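Local coordinates for protein SAM-dependent methyltransferase (Exiguobacterium sibiricum 255-15, PDB 3D2L) that probably transfers a methyl group from S-adenosylmethionine to a substrate not defined here, at residues F7-V10 and Y11-L14; G59-S63 and E64-E68. One frame throughout, in Å; residues are numbered along the deposited sequence.

How the contacts relate
Contact 1 comes first along the chain, within the N-terminal segment 7-14, which includes the short helix 9-14; contact 2 follows at the junction of strand 56-61 with helix 64-76, in the Rossmann-like methyltransferase domain. Their centres lie about 13 Å apart and the two meet directly, A8 CB resting 3.7 Å from E65 O and 4.0 Å from M66 CA. A8, with Y9 and D12 on I69, packs the N-terminal segment against the start of helix 64-76. On other sides the segment reaches strands 173-183 and 189-199, so that contact 1 sits between the antiparallel sheet and helix 64-76, which packs on the mixed sheet through L67.

Contact 1: residues F7-V10 and Y11-L14; sequences FAYV and YDEL
The rings of F7 and Y11 stand perpendicular, planes at 90° and centroids 5.6 Å apart, yet they meet obliquely, CE2 of F7 lying 3.6 Å from CE2 of Y11. F7 CG is turned opposite its backbone N (chi1 171°), which carries the ring toward the Y11 side chain and puts Y11 OH in the F7 ring plane, at its edge. V10 adds a methyl to both rings: CG2 lies over one face of F7 and more distantly over one face of Y11. The backbone here winds into helix 9-14: Y11 N bonds to A8 O at 3.0 Å (i to i+3), and E13 N to Y9 O and L14 N to V10 O continue as i to i+4 bonds. The short helix is wedged between helix 64-76, where Y9 and D12 touch I69, and the antiparallel sheet, where V10 meets F180 and I182. Replacing Y11 with an alanine would probably leave the F7 edge and V10 CG2 without their aromatic neighbour and H196 without its weak hydroxyl bond. The D12 carboxylate crosses the Y9 ring with planes 82° apart, OD2 4.0 Å from Y9 CD1; its oxygens are engaged by K73, in a salt bridge, and by T44.

Contact 2: residues G59-S63 and E64-E68; sequences GVDLS and EEMLE
L67 lays its CD2 methyl against the CB of D61, 3.6 Å away, while its CD1 lies 3.7 Å from the D61 backbone O, so the buried leucine covers the end of the strand from the first turn of the helix. The L67 side chain also touches F83 and V85 of strand 82-85. The D61 side chain itself is held in an Asx turn: OD2 accepts from S63 N at 3.0 Å, although the position of that oxygen is less certain, and OD1 takes the N-H of G43. S63 is the N-cap. With its hydroxyl swung opposite the backbone N (chi1 -178°), OG receives the M66 N-H at 3.3 Å in a fairly straight bond of 162°, and M66 CG packs on the same oxygen at 3.4 Å. One residue further, L67 N donates to S63 O at 3.1 Å, which makes the first i to i+4 bond of helix 64-76. Residue 66 is selenomethionine in the crystal. Strand, capped turn and helix form the opening of the beta-alpha-beta unit 56-61, 64-76, 82-85, and D61 holds the place where related Rossmann-like methyltransferases commonly have an acidic residue that binds the cofactor ribose, so a like role is possible here.

Contact 1: residues F7-V10 and Y11-L14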
ATOM      1  N   PHE A   7      -4.058  17.929   7.257  1.00 59.52           N
ATOM      2  CA  PHE A   7      -4.090  16.762   8.141  1.00 58.43           C
ATOM      3  C   PHE A   7      -3.225  15.600   7.642  1.00 55.94           C
ATOM      4  O   PHE A   7      -2.598  14.921   8.452  1.00 55.26           O
ATOM      5  CB  PHE A   7      -5.547  16.285   8.336  1.00 58.05           C
ATOM      6  CG  PHE A   7      -5.667  14.962   9.068  1.00 60.07           C
ATOM      7  CD1 PHE A   7      -5.617  14.910  10.457  1.00 59.89           C
ATOM      8  CD2 PHE A   7      -5.832  13.775   8.369  1.00 59.47           C
ATOM      9  CE1 PHE A   7      -5.715  13.688  11.137  1.00 55.82           C
ATOM     10  CE2 PHE A   7      -5.936  12.556   9.045  1.00 61.05           C
ATOM     11  CZ  PHE A   7      -5.882  12.519  10.432  1.00 55.63           C
ATOM     12  N   ALA A   8      -3.192  15.383   6.321  1.00 53.05           N
ATOM     13  CA  ALA A   8      -2.453  14.264   5.735  1.00 52.70           C
ATOM     14  C   ALA A   8      -0.980  14.139   6.182  1.00 51.95           C
ATOM     15  O   ALA A   8      -0.453  13.018   6.198  1.00 53.66           O
ATOM     16  CB  ALA A   8      -2.560  14.278   4.209  1.00 54.26           C
ATOM     17  N   TYR A   9      -0.326  15.239   6.564  1.00 52.41           N
ATOM     18  CA  TYR A   9       1.068  15.142   7.088  1.00 53.49           C
ATOM     19  C   TYR A   9       1.257  14.290   8.364  1.00 54.19           C
ATOM     20  O   TYR A   9       2.367  13.790   8.635  1.00 53.65           O
ATOM     21  CB  TYR A   9       1.725  16.519   7.253  1.00 52.52           C
ATOM     22  CG  TYR A   9       2.156  17.059   5.906  1.00 59.76           C
ATOM     23  CD1 TYR A   9       3.214  16.450   5.193  1.00 59.28           C
ATOM     24  CD2 TYR A   9       1.505  18.148   5.321  1.00 58.70           C
ATOM     25  CE1 TYR A   9       3.614  16.921   3.934  1.00 53.72           C
ATOM     26  CE2 TYR A   9       1.905  18.633   4.068  1.00 59.65           C
ATOM     27  CZ  TYR A   9       2.953  18.012   3.378  1.00 58.19           C
ATOM     28  OH  TYR A   9       3.328  18.487   2.135  1.00 60.78           O
ATOM     29  N   VAL A  10       0.188  14.103   9.130  1.00 52.72           N
ATOM     30  CA  VAL A  10       0.274  13.268  10.315  1.00 53.09           C
ATOM     31  C   VAL A  10       0.637  11.821   9.910  1.00 52.45           C
ATOM     32  O   VAL A  10       1.249  11.069  10.697  1.00 51.33           O
ATOM     33  CB  VAL A  10      -1.035  13.298  11.159  1.00 53.08           C
ATOM     34  CG1 VAL A  10      -1.399  14.735  11.486  1.00 49.13           C
ATOM     35  CG2 VAL A  10      -2.185  12.550  10.446  1.00 52.97           C
ATOM     36  N   TYR A  11       0.262  11.432   8.690  1.00 52.32           N
ATOM     37  CA  TYR A  11       0.600  10.101   8.189  1.00 53.01           C
ATOM     38  C   TYR A  11       2.077  10.027   7.836  1.00 51.67           C
ATOM     39  O   TYR A  11       2.716   9.007   8.079  1.00 52.45           O
ATOM     40  CB  TYR A  11      -0.256   9.705   6.992  1.00 54.66           C
ATOM     41  CG  TYR A  11      -1.697   9.484   7.353  1.00 58.84           C
ATOM     42  CD1 TYR A  11      -2.071   8.411   8.175  1.00 65.50           C
ATOM     43  CD2 TYR A  11      -2.697  10.327   6.870  1.00 65.86           C
ATOM     44  CE1 TYR A  11      -3.411   8.195   8.511  1.00 62.86           C
ATOM     45  CE2 TYR A  11      -4.038  10.119   7.197  1.00 67.66           C
ATOM     46  CZ  TYR A  11      -4.381   9.053   8.013  1.00 64.21           C
ATOM     47  OH  TYR A  11      -5.697   8.850   8.321  1.00 65.77           O
ATOM     48  N   ASP A  12       2.628  11.104   7.291  1.00 48.59           N
ATOM     49  CA  ASP A  12       4.044  11.097   6.937  1.00 47.57           C
ATOM     50  C   ASP A  12       4.916  11.009   8.182  1.00 49.76           C
ATOM     51  O   ASP A  12       5.972  10.351   8.170  1.00 48.97           O
ATOM     52  CB  ASP A  12       4.390  12.287   6.055  1.00 45.16           C
ATOM     53  CG  ASP A  12       3.921  12.081   4.607  1.00 44.23           C
ATOM     54  OD1 ASP A  12       3.241  11.072   4.347  1.00 45.39           O
ATOM     55  OD2 ASP A  12       4.243  12.885   3.717  1.00 36.98           O
ATOM     56  N   GLU A  13       4.472  11.644   9.265  1.00 49.32           N
ATOM     57  CA  GLU A  13       5.211  11.552  10.502  1.00 48.54           C
ATOM     58  C   GLU A  13       5.071  10.135  11.052  1.00 49.13           C
ATOM     59  O   GLU A  13       6.070   9.492  11.312  1.00 50.59           O
ATOM     60  CB  GLU A  13       4.761  12.598  11.496  1.00 49.84           C
ATOM     61  CG  GLU A  13       5.158  14.027  11.109  1.00 49.05           C
ATOM     62  CD  GLU A  13       4.843  15.003  12.238  1.00 52.00           C
ATOM     63  OE1 GLU A  13       3.710  14.927  12.810  1.00 47.86           O
ATOM     64  OE2 GLU A  13       5.743  15.813  12.565  1.00 43.20           O
ATOM     65  N   LEU A  14       3.853   9.616  11.177  1.00 48.03           N
ATOM     66  CA  LEU A  14       3.687   8.246  11.655  1.00 50.16           C
ATOM     67  C   LEU A  14       4.629   7.245  10.960  1.00 51.64           C
ATOM     68  O   LEU A  14       5.031   6.259  11.588  1.00 52.71           O
ATOM     69  CB  LEU A  14       2.217   7.774  11.497  1.00 49.32           C
ATOM     70  CG  LEU A  14       1.819   6.353  11.990  1.00 48.30           C
ATOM     71  CD1 LEU A  14       0.323   6.254  12.300  1.00 39.71           C
ATOM     72  CD2 LEU A  14       2.233   5.232  11.018  1.00 44.97           C
TER

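Contact 2: residues G59-S63 and E64-E68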
ATOM      1  N   GLY A  59       0.666   7.775  -9.777  1.00 30.47           N
ATOM      2  CA  GLY A  59       0.090   7.391  -8.510  1.00 29.81           C
ATOM      3  C   GLY A  59      -1.425   7.539  -8.458  1.00 30.47           C
ATOM      4  O   GLY A  59      -2.006   8.485  -8.981  1.00 29.37           O
ATOM      5  N   VAL A  60      -2.087   6.624  -7.765  1.00 28.65           N
ATOM      6  CA  VAL A  60      -3.530   6.642  -7.633  1.00 31.91           C
ATOM      7  C   VAL A  60      -3.927   6.324  -6.191  1.00 31.89           C
ATOM      8  O   VAL A  60      -3.352   5.442  -5.568  1.00 31.83           O
ATOM      9  CB  VAL A  60      -4.146   5.576  -8.574  1.00 35.37           C
ATOM     10  CG1 VAL A  60      -5.551   5.290  -8.211  1.00 39.45           C
ATOM     11  CG2 VAL A  60      -4.031   6.008 -10.049  1.00 35.40           C
ATOM     12  N   ASP A  61      -4.875   7.086  -5.646  1.00 34.63           N
ATOM     13  CA  ASP A  61      -5.423   6.838  -4.303  1.00 36.18           C
ATOM     14  C   ASP A  61      -6.865   7.379  -4.226  1.00 34.45           C
ATOM     15  O   ASP A  61      -7.257   8.245  -5.009  1.00 31.43           O
ATOM     16  CB  ASP A  61      -4.560   7.531  -3.274  1.00 35.97           C
ATOM     17  CG  ASP A  61      -4.765   6.999  -1.889  1.00 40.29           C
ATOM     18  OD1 ASP A  61      -4.219   5.920  -1.579  1.00 42.00           O
ATOM     19  OD2 ASP A  61      -5.400   7.686  -1.076  1.00 37.07           O
ATOM     20  N   LEU A  62      -7.661   6.889  -3.283  1.00 35.29           N
ATOM     21  CA  LEU A  62      -9.014   7.414  -3.108  1.00 35.94           C
ATOM     22  C   LEU A  62      -9.032   8.740  -2.340  1.00 35.83           C
ATOM     23  O   LEU A  62     -10.029   9.434  -2.380  1.00 35.91           O
ATOM     24  CB  LEU A  62      -9.961   6.404  -2.420  1.00 37.53           C
ATOM     25  CG  LEU A  62     -10.804   5.486  -3.303  1.00 40.92           C
ATOM     26  CD1 LEU A  62     -11.524   4.441  -2.454  1.00 38.65           C
ATOM     27  CD2 LEU A  62     -11.819   6.291  -4.146  1.00 43.05           C
ATOM     28  N   SER A  63      -7.930   9.124  -1.694  1.00 34.83           N
ATOM     29  CA  SER A  63      -7.891  10.338  -0.861  1.00 34.52           C
ATOM     30  C   SER A  63      -7.311  11.578  -1.518  1.00 33.50           C
ATOM     31  O   SER A  63      -6.113  11.669  -1.737  1.00 33.89           O
ATOM     32  CB  SER A  63      -7.072  10.078   0.402  1.00 36.69           C
ATOM     33  OG  SER A  63      -7.047  11.222   1.247  1.00 37.63           O
ATOM     34  N   GLU A  64      -8.162  12.557  -1.787  1.00 33.87           N
ATOM     35  CA  GLU A  64      -7.743  13.816  -2.401  1.00 34.09           C
ATOM     36  C   GLU A  64      -6.705  14.519  -1.566  1.00 33.33           C
ATOM     37  O   GLU A  64      -5.748  15.074  -2.094  1.00 34.14           O
ATOM     38  CB  GLU A  64      -8.953  14.758  -2.598  1.00 35.00           C
ATOM     39  CG  GLU A  64     -10.030  14.238  -3.558  1.00 42.35           C
ATOM     40  CD  GLU A  64     -11.107  13.307  -2.937  1.00 59.34           C
ATOM     41  OE1 GLU A  64     -10.899  12.743  -1.809  1.00 54.37           O
ATOM     42  OE2 GLU A  64     -12.172  13.148  -3.616  1.00 58.55           O
ATOM     43  N   GLU A  65      -6.891  14.454  -0.246  1.00 34.97           N
ATOM     44  CA  GLU A  65      -6.027  15.121   0.727  1.00 37.12           C
ATOM     45  C   GLU A  65      -4.608  14.543   0.731  1.00 35.54           C
ATOM     46  O   GLU A  65      -3.610  15.258   0.775  1.00 34.15           O
ATOM     47  CB  GLU A  65      -6.662  15.003   2.127  1.00 40.18           C
ATOM     48  CG  GLU A  65      -7.988  15.818   2.289  1.00 47.56           C
ATOM     49  CD  GLU A  65      -9.288  15.136   1.764  1.00 51.60           C
ATOM     50  OE1 GLU A  65      -9.303  13.969   1.295  1.00 45.20           O
ATOM     51  OE2 GLU A  65     -10.336  15.800   1.848  1.00 59.55           O
HETATM   52  N   MSE A  66      -4.525  13.229   0.653  1.00 36.56           N
HETATM   53  CA  MSE A  66      -3.244  12.592   0.597  1.00 36.45           C
HETATM   54  C   MSE A  66      -2.547  12.901  -0.729  1.00 32.43           C
HETATM   55  O   MSE A  66      -1.323  13.189  -0.748  1.00 32.93           O
HETATM   56  CB  MSE A  66      -3.396  11.086   0.876  1.00 33.48           C
HETATM   57  CG  MSE A  66      -3.861  10.839   2.292  1.00 40.83           C
HETATM   58 SE   MSE A  66      -3.705   8.996   2.759  0.75 51.79          SE
HETATM   59  CE  MSE A  66      -4.868   8.138   1.663  1.00 47.24           C
ATOM     60  N   LEU A  67      -3.306  12.879  -1.836  1.00 31.62           N
ATOM     61  CA  LEU A  67      -2.740  13.174  -3.178  1.00 31.53           C
ATOM     62  C   LEU A  67      -2.272  14.606  -3.316  1.00 30.08           C
ATOM     63  O   LEU A  67      -1.328  14.882  -4.052  1.00 30.25           O
ATOM     64  CB  LEU A  67      -3.698  12.765  -4.310  1.00 32.91           C
ATOM     65  CG  LEU A  67      -3.993  11.275  -4.378  1.00 32.57           C
ATOM     66  CD1 LEU A  67      -4.824  10.951  -5.651  1.00 31.54           C
ATOM     67  CD2 LEU A  67      -2.733  10.420  -4.324  1.00 34.42           C
ATOM     68  N   GLU A  68      -2.892  15.522  -2.575  1.00 32.04           N
ATOM     69  CA  GLU A  68      -2.457  16.910  -2.549  1.00 31.35           C
ATOM     70  C   GLU A  68      -1.056  17.036  -1.957  1.00 30.86           C
ATOM     71  O   GLU A  68      -0.219  17.763  -2.474  1.00 31.03           O
ATOM     72  CB  GLU A  68      -3.431  17.764  -1.754  1.00 31.47           C
ATOM     73  CG  GLU A  68      -4.723  18.034  -2.505  1.00 37.43           C
ATOM     74  CD  GLU A  68      -5.808  18.689  -1.634  1.00 38.86           C
ATOM     75  OE1 GLU A  68      -5.476  19.262  -0.574  1.00 49.64           O
ATOM     76  OE2 GLU A  68      -6.993  18.627  -2.036  1.00 51.37           O
TER